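Local coordinates for Box C/D snoRNA protein 1 (Saccharomyces cerevisiae, PDB 6THL), which is required for the accumulation of box C/D snoRNAs, acting in snoRNA processing, transport to the nucleolus and ribosome biogenesis, at residues M24-Q29 with S44-L49; F74-M79 with Q114-S119; V142-H147 with G152-N157. All blocks are in the same frame, centred on the assembly; numbering follows the deposited sequence.

The three contacts join different parts of the BCD1 domain, which makes up most of this construct. Interaction 1 is polar and lies at the face where the chain of another protein docks; interactions 2 and 3 are apolar and touch no other protein chain. Interactions 1 and 2, with centres about 20 Å apart, meet through Trp47, whose CH2 lies 3.6 Å from CG of Leu75. Interactions 2 and 3, about 14 Å apart between centres, touch where Gln117 CG lies 3.5 Å from His147 CE1, and where Val76 and Leu75 pack on Ile146. Interactions 1 and 3 do not touch, their nearest atoms being about 6 Å apart.

Interaction 1. Residues M24-Q29 with S44-L49; sequences MQRSSQ and SVEWIL
Arg26 and Glu46 form a salt bridge in a largely buried contact that ties helix 25-29, a short helix whose backbone hydrogen bonds are partly weak, to strand 40-49 of the large mixed sheet. The bond runs from Arg26 NH1 to Glu46 OE2 over 2.7 Å, with an N-H...O angle of 156°. The carboxylate oxygen lies almost in the guanidinium plane, at its edge, but the nitrogen meets that oxygen from above the carboxylate plane; the two planes are 41° apart, and one hydrogen bond, through NH1, joins the pair rather than a flat two-pronged pairing. Both chains are stretched out: Arg26 places CG anti to its own N (chi1 -179°) and runs extended to NE, which carries the charged end across a gap where the closest CA atoms of the two segments, those of Gln29 and Ser44, are 8.2 Å apart. Beside the bridge, the backbone O of Gln29 comes to 4.4 Å from CB of Ser44, a loose contact, while OG of Ser44 is hydrogen-bonded to N of Arg31. Glu46 OE2 is also hydrogen-bonded to Thr165 OG1; Arg26 NE meets both Ile161 O and an acidic side chain on the chain of another protein, and Phe163 adds a cation-pi contact. A leucine in place of Arg26 would probably leave the carboxylate of Glu46 without its charged mate and cost the interface a salt bridge. With Gln25 also hydrogen-bonded to that other protein, the arrangement is that of an ion pair linking helix to sheet at a protein-protein interface of the BCD1 domain.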
loop_
_atom_site.group_PDB
_atom_site.type_symbol
_atom_site.label_atom_id
_atom_site.label_comp_id
_atom_site.label_asym_id
_atom_site.label_seq_id
_atom_site.Cartn_x
_atom_site.Cartn_y
_atom_site.Cartn_z
ATOM N N MET B 24 3.128 -0.045 -13.238
ATOM C CA MET B 24 2.775 1.058 -12.368
ATOM C C MET B 24 1.426 0.763 -11.758
ATOM O O MET B 24 0.561 0.222 -12.418
ATOM C CB MET B 24 2.765 2.388 -13.121
ATOM C CG MET B 24 4.116 2.820 -13.664
ATOM S SD MET B 24 5.301 3.245 -12.376
ATOM C CE MET B 24 6.787 2.895 -13.300
ATOM N N GLN B 25 1.284 1.089 -10.478
ATOM C CA GLN B 25 0.074 0.813 -9.742
ATOM C C GLN B 25 -1.133 1.315 -10.545
ATOM O O GLN B 25 -2.098 0.573 -10.759
ATOM C CB GLN B 25 0.155 1.452 -8.346
ATOM C CG GLN B 25 -1.027 1.096 -7.471
ATOM C CD GLN B 25 -0.733 1.093 -5.988
ATOM O OE1 GLN B 25 -0.031 0.215 -5.498
ATOM N NE2 GLN B 25 -1.305 2.050 -5.255
ATOM N N ARG B 26 -1.050 2.553 -11.042
ATOM C CA ARG B 26 -2.160 3.189 -11.739
ATOM C C ARG B 26 -2.539 2.360 -12.944
ATOM O O ARG B 26 -3.730 2.198 -13.258
ATOM C CB ARG B 26 -1.855 4.625 -12.184
ATOM C CG ARG B 26 -3.026 5.308 -12.900
ATOM C CD ARG B 26 -2.972 6.845 -12.916
ATOM N NE ARG B 26 -4.248 7.369 -13.404
ATOM C CZ ARG B 26 -5.213 7.904 -12.660
ATOM N NH1 ARG B 26 -5.036 8.121 -11.375
ATOM N NH2 ARG B 26 -6.356 8.294 -13.243
ATOM N N SER B 27 -1.535 1.818 -13.611
ATOM C CA SER B 27 -1.795 1.039 -14.794
ATOM C C SER B 27 -2.684 -0.126 -14.417
ATOM O O SER B 27 -3.639 -0.448 -15.101
ATOM C CB SER B 27 -0.487 0.570 -15.423
ATOM O OG SER B 27 -0.739 -0.355 -16.432
ATOM N N SER B 28 -2.426 -0.716 -13.273
ATOM C CA SER B 28 -3.255 -1.816 -12.838
ATOM C C SER B 28 -4.511 -1.303 -12.208
ATOM O O SER B 28 -5.362 -2.114 -11.878
ATOM C CB SER B 28 -2.517 -2.738 -11.852
ATOM O OG SER B 28 -1.354 -3.323 -12.445
ATOM N N GLN B 29 -4.670 -0.000 -11.992
ATOM C CA GLN B 29 -6.003 0.440 -11.511
ATOM C C GLN B 29 -6.889 1.026 -12.595
ATOM O O GLN B 29 -7.973 1.481 -12.288
ATOM C CB GLN B 29 -5.973 1.303 -10.227
ATOM C CG GLN B 29 -4.730 2.147 -10.048
ATOM C CD GLN B 29 -4.744 3.064 -8.842
ATOM O OE1 GLN B 29 -3.701 3.496 -8.419
ATOM N NE2 GLN B 29 -5.905 3.368 -8.304
ATOM N N SER B 44 -13.075 3.898 -16.029
ATOM C CA SER B 44 -12.710 4.001 -14.655
ATOM C C SER B 44 -12.483 5.511 -14.411
ATOM O O SER B 44 -11.829 6.185 -15.220
ATOM C CB SER B 44 -11.461 3.150 -14.401
ATOM O OG SER B 44 -11.477 2.003 -15.250
ATOM N N VAL B 45 -13.046 6.065 -13.347
ATOM C CA VAL B 45 -12.601 7.376 -12.931
ATOM C C VAL B 45 -12.031 7.284 -11.505
ATOM O O VAL B 45 -12.447 6.441 -10.708
ATOM C CB VAL B 45 -13.703 8.481 -13.067
ATOM C CG1 VAL B 45 -14.436 8.391 -14.396
ATOM C CG2 VAL B 45 -14.693 8.439 -11.928
ATOM N N GLU B 46 -11.072 8.159 -11.198
ATOM C CA GLU B 46 -10.571 8.306 -9.829
ATOM C C GLU B 46 -11.254 9.483 -9.082
ATOM O O GLU B 46 -10.999 10.663 -9.336
ATOM C CB GLU B 46 -9.043 8.470 -9.830
ATOM C CG GLU B 46 -8.500 8.696 -8.433
ATOM C CD GLU B 46 -7.037 8.986 -8.424
ATOM O OE1 GLU B 46 -6.468 8.858 -7.325
ATOM O OE2 GLU B 46 -6.462 9.326 -9.488
ATOM N N TRP B 47 -12.136 9.148 -8.160
ATOM C CA TRP B 47 -12.813 10.161 -7.385
ATOM C C TRP B 47 -11.885 10.580 -6.270
ATOM O O TRP B 47 -11.327 9.746 -5.590
ATOM C CB TRP B 47 -14.125 9.620 -6.805
ATOM C CG TRP B 47 -15.119 9.325 -7.842
ATOM C CD1 TRP B 47 -15.410 8.119 -8.371
ATOM C CD2 TRP B 47 -15.947 10.273 -8.510
ATOM N NE1 TRP B 47 -16.386 8.250 -9.334
ATOM C CE2 TRP B 47 -16.726 9.568 -9.434
ATOM C CE3 TRP B 47 -16.107 11.661 -8.411
ATOM C CZ2 TRP B 47 -17.656 10.190 -10.245
ATOM C CZ3 TRP B 47 -17.032 12.288 -9.238
ATOM C CH2 TRP B 47 -17.794 11.554 -10.136
ATOM N N ILE B 48 -11.695 11.880 -6.110
ATOM C CA ILE B 48 -10.997 12.418 -4.953
ATOM C C ILE B 48 -11.898 13.463 -4.312
ATOM O O ILE B 48 -12.136 14.525 -4.887
ATOM C CB ILE B 48 -9.665 13.066 -5.347
ATOM C CG1 ILE B 48 -8.671 12.002 -5.829
ATOM C CG2 ILE B 48 -9.085 13.810 -4.164
ATOM C CD1 ILE B 48 -7.532 12.549 -6.641
ATOM N N LEU B 49 -12.400 13.138 -3.122
ATOM C CA LEU B 49 -13.294 14.000 -2.359
ATOM C C LEU B 49 -12.485 14.841 -1.407
ATOM O O LEU B 49 -11.743 14.293 -0.580
ATOM C CB LEU B 49 -14.278 13.142 -1.555
ATOM C CG LEU B 49 -15.082 12.148 -2.401
ATOM C CD1 LEU B 49 -16.244 11.619 -1.586
ATOM C CD2 LEU B 49 -15.612 12.731 -3.694
#

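Interaction 2. Residues F74-M79 with Q114-S119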
loop_
_atom_site.group_PDB
_atom_site.type_symbol
_atom_site.label_atom_id
_atom_site.label_comp_id
_atom_site.label_asym_id
_atom_site.label_seq_id
_atom_site.Cartn_x
_atom_site.Cartn_y
_atom_site.Cartn_z
ATOM N N PHE B 74 -24.351 11.162 -17.435
ATOM C CA PHE B 74 -23.942 12.380 -16.751
ATOM C C PHE B 74 -22.935 11.940 -15.672
ATOM O O PHE B 74 -22.944 10.768 -15.280
ATOM C CB PHE B 74 -25.139 13.103 -16.129
ATOM C CG PHE B 74 -26.174 13.562 -17.123
ATOM C CD1 PHE B 74 -25.799 14.285 -18.265
ATOM C CD2 PHE B 74 -27.542 13.314 -16.887
ATOM C CE1 PHE B 74 -26.759 14.720 -19.159
ATOM C CE2 PHE B 74 -28.509 13.749 -17.776
ATOM C CZ PHE B 74 -28.116 14.453 -18.914
ATOM N N LEU B 75 -22.077 12.850 -15.196
ATOM C CA LEU B 75 -21.046 12.500 -14.196
ATOM C C LEU B 75 -21.574 12.001 -12.831
ATOM O O LEU B 75 -21.067 11.027 -12.274
ATOM C CB LEU B 75 -20.116 13.681 -13.964
ATOM C CG LEU B 75 -18.927 13.384 -13.045
ATOM C CD1 LEU B 75 -17.958 12.392 -13.695
ATOM C CD2 LEU B 75 -18.213 14.669 -12.639
ATOM N N VAL B 76 -22.567 12.675 -12.271
ATOM C CA VAL B 76 -23.187 12.184 -11.045
ATOM C C VAL B 76 -23.781 10.776 -11.214
ATOM O O VAL B 76 -23.795 10.005 -10.259
ATOM C CB VAL B 76 -24.286 13.142 -10.513
ATOM C CG1 VAL B 76 -23.655 14.421 -9.982
ATOM C CG2 VAL B 76 -25.346 13.449 -11.579
ATOM N N GLN B 77 -24.285 10.451 -12.413
ATOM C CA GLN B 77 -24.938 9.151 -12.668
ATOM C C GLN B 77 -24.004 7.957 -12.434
ATOM O O GLN B 77 -24.461 6.871 -12.085
ATOM C CB GLN B 77 -25.483 9.058 -14.108
ATOM C CG GLN B 77 -26.751 9.850 -14.405
ATOM C CD GLN B 77 -27.264 9.629 -15.832
ATOM O OE1 GLN B 77 -26.739 8.802 -16.584
ATOM N NE2 GLN B 77 -28.298 10.374 -16.209
ATOM N N GLY B 78 -22.707 8.171 -12.654
ATOM C CA GLY B 78 -21.697 7.115 -12.543
ATOM C C GLY B 78 -20.764 7.313 -11.367
ATOM O O GLY B 78 -19.570 7.062 -11.471
ATOM N N MET B 79 -21.310 7.766 -10.243
ATOM C CA MET B 79 -20.531 7.950 -9.037
ATOM C C MET B 79 -20.449 6.562 -8.405
ATOM O O MET B 79 -19.705 5.706 -8.898
ATOM C CB MET B 79 -21.160 9.015 -8.136
ATOM C CG MET B 79 -20.444 9.246 -6.807
ATOM S SD MET B 79 -20.712 10.868 -6.030
ATOM C CE MET B 79 -20.242 12.002 -7.357
ATOM N N GLN B 114 -30.027 12.842 -7.969
ATOM C CA GLN B 114 -30.847 14.056 -7.823
ATOM C C GLN B 114 -30.367 14.988 -6.696
ATOM O O GLN B 114 -30.496 16.208 -6.796
ATOM C CB GLN B 114 -32.302 13.624 -7.572
ATOM C CG GLN B 114 -33.419 14.519 -8.094
ATOM C CD GLN B 114 -34.780 14.022 -7.605
ATOM O OE1 GLN B 114 -35.571 13.442 -8.366
ATOM N NE2 GLN B 114 -35.036 14.210 -6.308
ATOM N N ILE B 115 -29.823 14.417 -5.629
ATOM C CA ILE B 115 -29.361 15.214 -4.479
ATOM C C ILE B 115 -28.004 15.877 -4.715
ATOM O O ILE B 115 -27.724 16.915 -4.119
ATOM C CB ILE B 115 -29.275 14.386 -3.169
ATOM C CG1 ILE B 115 -30.643 13.755 -2.839
ATOM C CG2 ILE B 115 -28.785 15.261 -2.006
ATOM C CD1 ILE B 115 -30.575 12.571 -1.900
ATOM N N LEU B 116 -27.162 15.279 -5.560
ATOM C CA LEU B 116 -25.868 15.883 -5.907
ATOM C C LEU B 116 -26.038 17.052 -6.882
ATOM O O LEU B 116 -25.180 17.922 -6.943
ATOM C CB LEU B 116 -24.894 14.856 -6.505
ATOM C CG LEU B 116 -24.610 13.561 -5.722
ATOM C CD1 LEU B 116 -23.620 12.710 -6.500
ATOM C CD2 LEU B 116 -24.106 13.794 -4.308
ATOM N N GLN B 117 -27.137 17.076 -7.637
ATOM C CA GLN B 117 -27.365 18.160 -8.593
ATOM C C GLN B 117 -27.720 19.508 -7.961
ATOM O O GLN B 117 -27.481 20.553 -8.563
ATOM C CB GLN B 117 -28.461 17.779 -9.566
ATOM C CG GLN B 117 -28.048 16.694 -10.533
ATOM C CD GLN B 117 -29.186 16.284 -11.437
ATOM O OE1 GLN B 117 -29.372 15.098 -11.723
ATOM N NE2 GLN B 117 -29.963 17.266 -11.889
ATOM N N LYS B 118 -28.295 19.482 -6.762
ATOM C CA LYS B 118 -28.743 20.695 -6.085
ATOM C C LYS B 118 -27.838 20.897 -4.883
ATOM O O LYS B 118 -28.270 21.233 -3.782
ATOM C CB LYS B 118 -30.221 20.556 -5.687
ATOM C CG LYS B 118 -31.118 19.912 -6.751
ATOM C CD LYS B 118 -31.135 20.667 -8.086
ATOM C CE LYS B 118 -31.585 19.772 -9.243
ATOM N NZ LYS B 118 -31.883 20.524 -10.493
ATOM N N SER B 119 -26.551 20.727 -5.139
ATOM C CA SER B 119 -25.596 20.398 -4.103
ATOM C C SER B 119 -24.544 21.466 -3.864
ATOM O O SER B 119 -24.102 21.657 -2.735
ATOM C CB SER B 119 -24.909 19.110 -4.505
ATOM O OG SER B 119 -23.598 19.041 -4.002
#
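Val76 is the first residue of 74-79 to reach the end of helix 109-117, and its CG1 lies 3.7 Å from CB of Leu116. It sits in a turn of helical backbone shape at 75-77, where the internal bonds are weak, and its CA is 6.9 Å from that of Leu116. The two side chains run antiparallel to one another, side by side, and Val76 CG1 is also 3.9 Å from Leu116 CD1. The other branch, CG2 of Val76, faces the aliphatic part of Gln117, 4.4 Å from its CG, at the edge of the contact. Beyond Gly78, Met79 approaches the far end of the same leucine tip to tip: its SD is 3.5 Å from Leu116 CD1, and CE is about as near. The chain of Met79 leaves with CG anti to the backbone N (chi1 178°) and bends only at chi3 (-54°), which brings CE round beside that methyl. Leu116 thus meets Val76 from CB to CD1 and Met79 at CD1. Around the contact, Phe84 and Cys87 of helix 81-90 pack on Leu116 and Met79 respectively, Thr113 of helix 109-117 touches Val76, and Trp47 of strand 40-49 lies against Met79.

Interaction 3. Residues V142-H147 with G152-N157; sequences VELAIH and GELLKN
Leu144 and Leu154 make a small apolar contact between segment 142-147 and the short helix 151-155, both within the BCD1 domain, beside an inverse gamma turn, Leu144 to Ile146, centred on Ala145. The apolar part is dominated by Leu154, whose side chain lies roughly perpendicular to that of Leu144. Its CD2 lies 3.8 Å from Leu144 CB, while its CD1 comes to 4.1 Å from Leu144 CD1, so the fork of Leu154 takes Leu144 with both branches. A chi1 of 42° tucks CG of Leu144 between its own N and C, which lays the branch carrying CD1 against that fork.

The remaining contacts are between Leu154 and backbone atoms of Ala145 and Ile146. CD1 of Leu154 is 4.1 Å from CA of Ile146, whose own side chain sets off away from the helix and packs on Phe123 of strand 122-126 and on Leu75 and Val76. The backbone of Leu144 is hydrogen-bonded to that of Phe123, which anchors this part of the chain to the sheet. At the turn itself, the carbonyl O of Ala145 lies 3.8 Å from CD2 of Leu154.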
loop_
_atom_site.group_PDB
_atom_site.type_symbol
_atom_site.label_atom_id
_atom_site.label_comp_id
_atom_site.label_asym_id
_atom_site.label_seq_id
_atom_site.Cartn_x
_atom_site.Cartn_y
_atom_site.Cartn_z
ATOM N N VAL B 142 -9.033 22.331 -14.116
ATOM C CA VAL B 142 -10.186 23.027 -14.715
ATOM C C VAL B 142 -11.470 22.453 -14.109
ATOM O O VAL B 142 -11.739 21.251 -14.173
ATOM C CB VAL B 142 -10.258 22.926 -16.259
ATOM C CG1 VAL B 142 -9.300 23.910 -16.915
ATOM C CG2 VAL B 142 -9.991 21.511 -16.761
ATOM N N GLU B 143 -12.217 23.326 -13.449
ATOM C CA GLU B 143 -13.624 23.097 -13.121
ATOM C C GLU B 143 -14.406 22.612 -14.334
ATOM O O GLU B 143 -14.166 23.084 -15.434
ATOM C CB GLU B 143 -14.207 24.419 -12.665
ATOM C CG GLU B 143 -15.710 24.463 -12.565
ATOM C CD GLU B 143 -16.125 25.419 -11.492
ATOM O OE1 GLU B 143 -15.316 26.333 -11.193
ATOM O OE2 GLU B 143 -17.223 25.232 -10.945
ATOM N N LEU B 144 -15.325 21.669 -14.164
ATOM C CA LEU B 144 -16.123 21.276 -15.315
ATOM C C LEU B 144 -17.602 21.180 -15.026
ATOM O O LEU B 144 -18.024 20.998 -13.884
ATOM C CB LEU B 144 -15.572 20.040 -16.022
ATOM C CG LEU B 144 -15.092 18.924 -15.137
ATOM C CD1 LEU B 144 -16.285 18.349 -14.415
ATOM C CD2 LEU B 144 -14.386 17.880 -15.985
ATOM N N ALA B 145 -18.364 21.343 -16.113
ATOM C CA ALA B 145 -19.778 21.682 -16.072
ATOM C C ALA B 145 -20.514 20.385 -16.155
ATOM O O ALA B 145 -20.887 19.936 -17.224
ATOM C CB ALA B 145 -20.125 22.596 -17.242
ATOM N N ILE B 146 -20.693 19.763 -15.004
ATOM C CA ILE B 146 -21.045 18.356 -14.961
ATOM C C ILE B 146 -22.472 18.126 -15.425
ATOM O O ILE B 146 -22.772 17.075 -15.985
ATOM C CB ILE B 146 -20.830 17.773 -13.555
ATOM C CG1 ILE B 146 -22.001 18.117 -12.614
ATOM C CG2 ILE B 146 -19.498 18.267 -12.994
ATOM C CD1 ILE B 146 -21.752 17.745 -11.164
ATOM N N HIS B 147 -23.328 19.129 -15.231
ATOM C CA HIS B 147 -24.762 19.004 -15.470
ATOM C C HIS B 147 -25.161 19.357 -16.888
ATOM O O HIS B 147 -26.324 19.271 -17.248
ATOM C CB HIS B 147 -25.514 19.880 -14.476
ATOM C CG HIS B 147 -25.214 19.529 -13.055
ATOM N ND1 HIS B 147 -25.425 18.265 -12.546
ATOM C CD2 HIS B 147 -24.675 20.255 -12.048
ATOM C CE1 HIS B 147 -25.051 18.234 -11.280
ATOM N NE2 HIS B 147 -24.590 19.428 -10.953
ATOM N N GLY B 152 -18.340 11.457 -21.667
ATOM C CA GLY B 152 -17.741 11.318 -22.980
ATOM C C GLY B 152 -17.525 12.661 -23.641
ATOM O O GLY B 152 -16.528 12.867 -24.340
ATOM N N GLU B 153 -18.455 13.585 -23.420
ATOM C CA GLU B 153 -18.304 14.916 -23.979
ATOM C C GLU B 153 -17.369 15.698 -23.065
ATOM O O GLU B 153 -16.381 16.250 -23.533
ATOM C CB GLU B 153 -19.667 15.606 -24.204
ATOM C CG GLU B 153 -20.593 14.895 -25.199
ATOM C CD GLU B 153 -20.237 15.122 -26.674
ATOM O OE1 GLU B 153 -19.055 15.300 -27.031
ATOM O OE2 GLU B 153 -21.164 15.097 -27.510
ATOM N N LEU B 154 -17.624 15.678 -21.757
ATOM C CA LEU B 154 -16.692 16.300 -20.789
ATOM C C LEU B 154 -15.227 15.907 -20.994
ATOM O O LEU B 154 -14.343 16.549 -20.437
ATOM C CB LEU B 154 -17.055 15.939 -19.347
ATOM C CG LEU B 154 -18.120 16.752 -18.617
ATOM C CD1 LEU B 154 -18.328 16.216 -17.195
ATOM C CD2 LEU B 154 -17.763 18.232 -18.586
ATOM N N LEU B 155 -14.963 14.844 -21.744
ATOM C CA LEU B 155 -13.614 14.347 -21.836
ATOM C C LEU B 155 -13.076 14.460 -23.246
ATOM O O LEU B 155 -11.868 14.355 -23.438
ATOM C CB LEU B 155 -13.540 12.890 -21.317
ATOM C CG LEU B 155 -13.632 12.610 -19.786
ATOM C CD1 LEU B 155 -13.777 11.132 -19.448
ATOM C CD2 LEU B 155 -12.428 13.160 -19.037
ATOM N N LYS B 156 -13.939 14.748 -24.223
ATOM C CA LYS B 156 -13.600 14.508 -25.638
ATOM C C LYS B 156 -12.239 15.035 -26.103
ATOM O O LYS B 156 -11.418 14.265 -26.609
ATOM C CB LYS B 156 -14.687 15.005 -26.576
ATOM C CG LYS B 156 -14.487 14.548 -28.016
ATOM C CD LYS B 156 -15.554 15.158 -28.913
ATOM C CE LYS B 156 -15.468 14.677 -30.354
ATOM N NZ LYS B 156 -16.521 15.321 -31.186
ATOM N N ASN B 157 -11.979 16.324 -25.951
ATOM C CA ASN B 157 -10.710 16.861 -26.441
ATOM C C ASN B 157 -9.857 17.217 -25.232
ATOM O O ASN B 157 -9.433 18.349 -25.091
ATOM C CB ASN B 157 -10.998 18.078 -27.344
ATOM C CG ASN B 157 -9.944 18.292 -28.425
ATOM O OD1 ASN B 157 -9.509 17.353 -29.088
ATOM N ND2 ASN B 157 -9.563 19.547 -28.632
#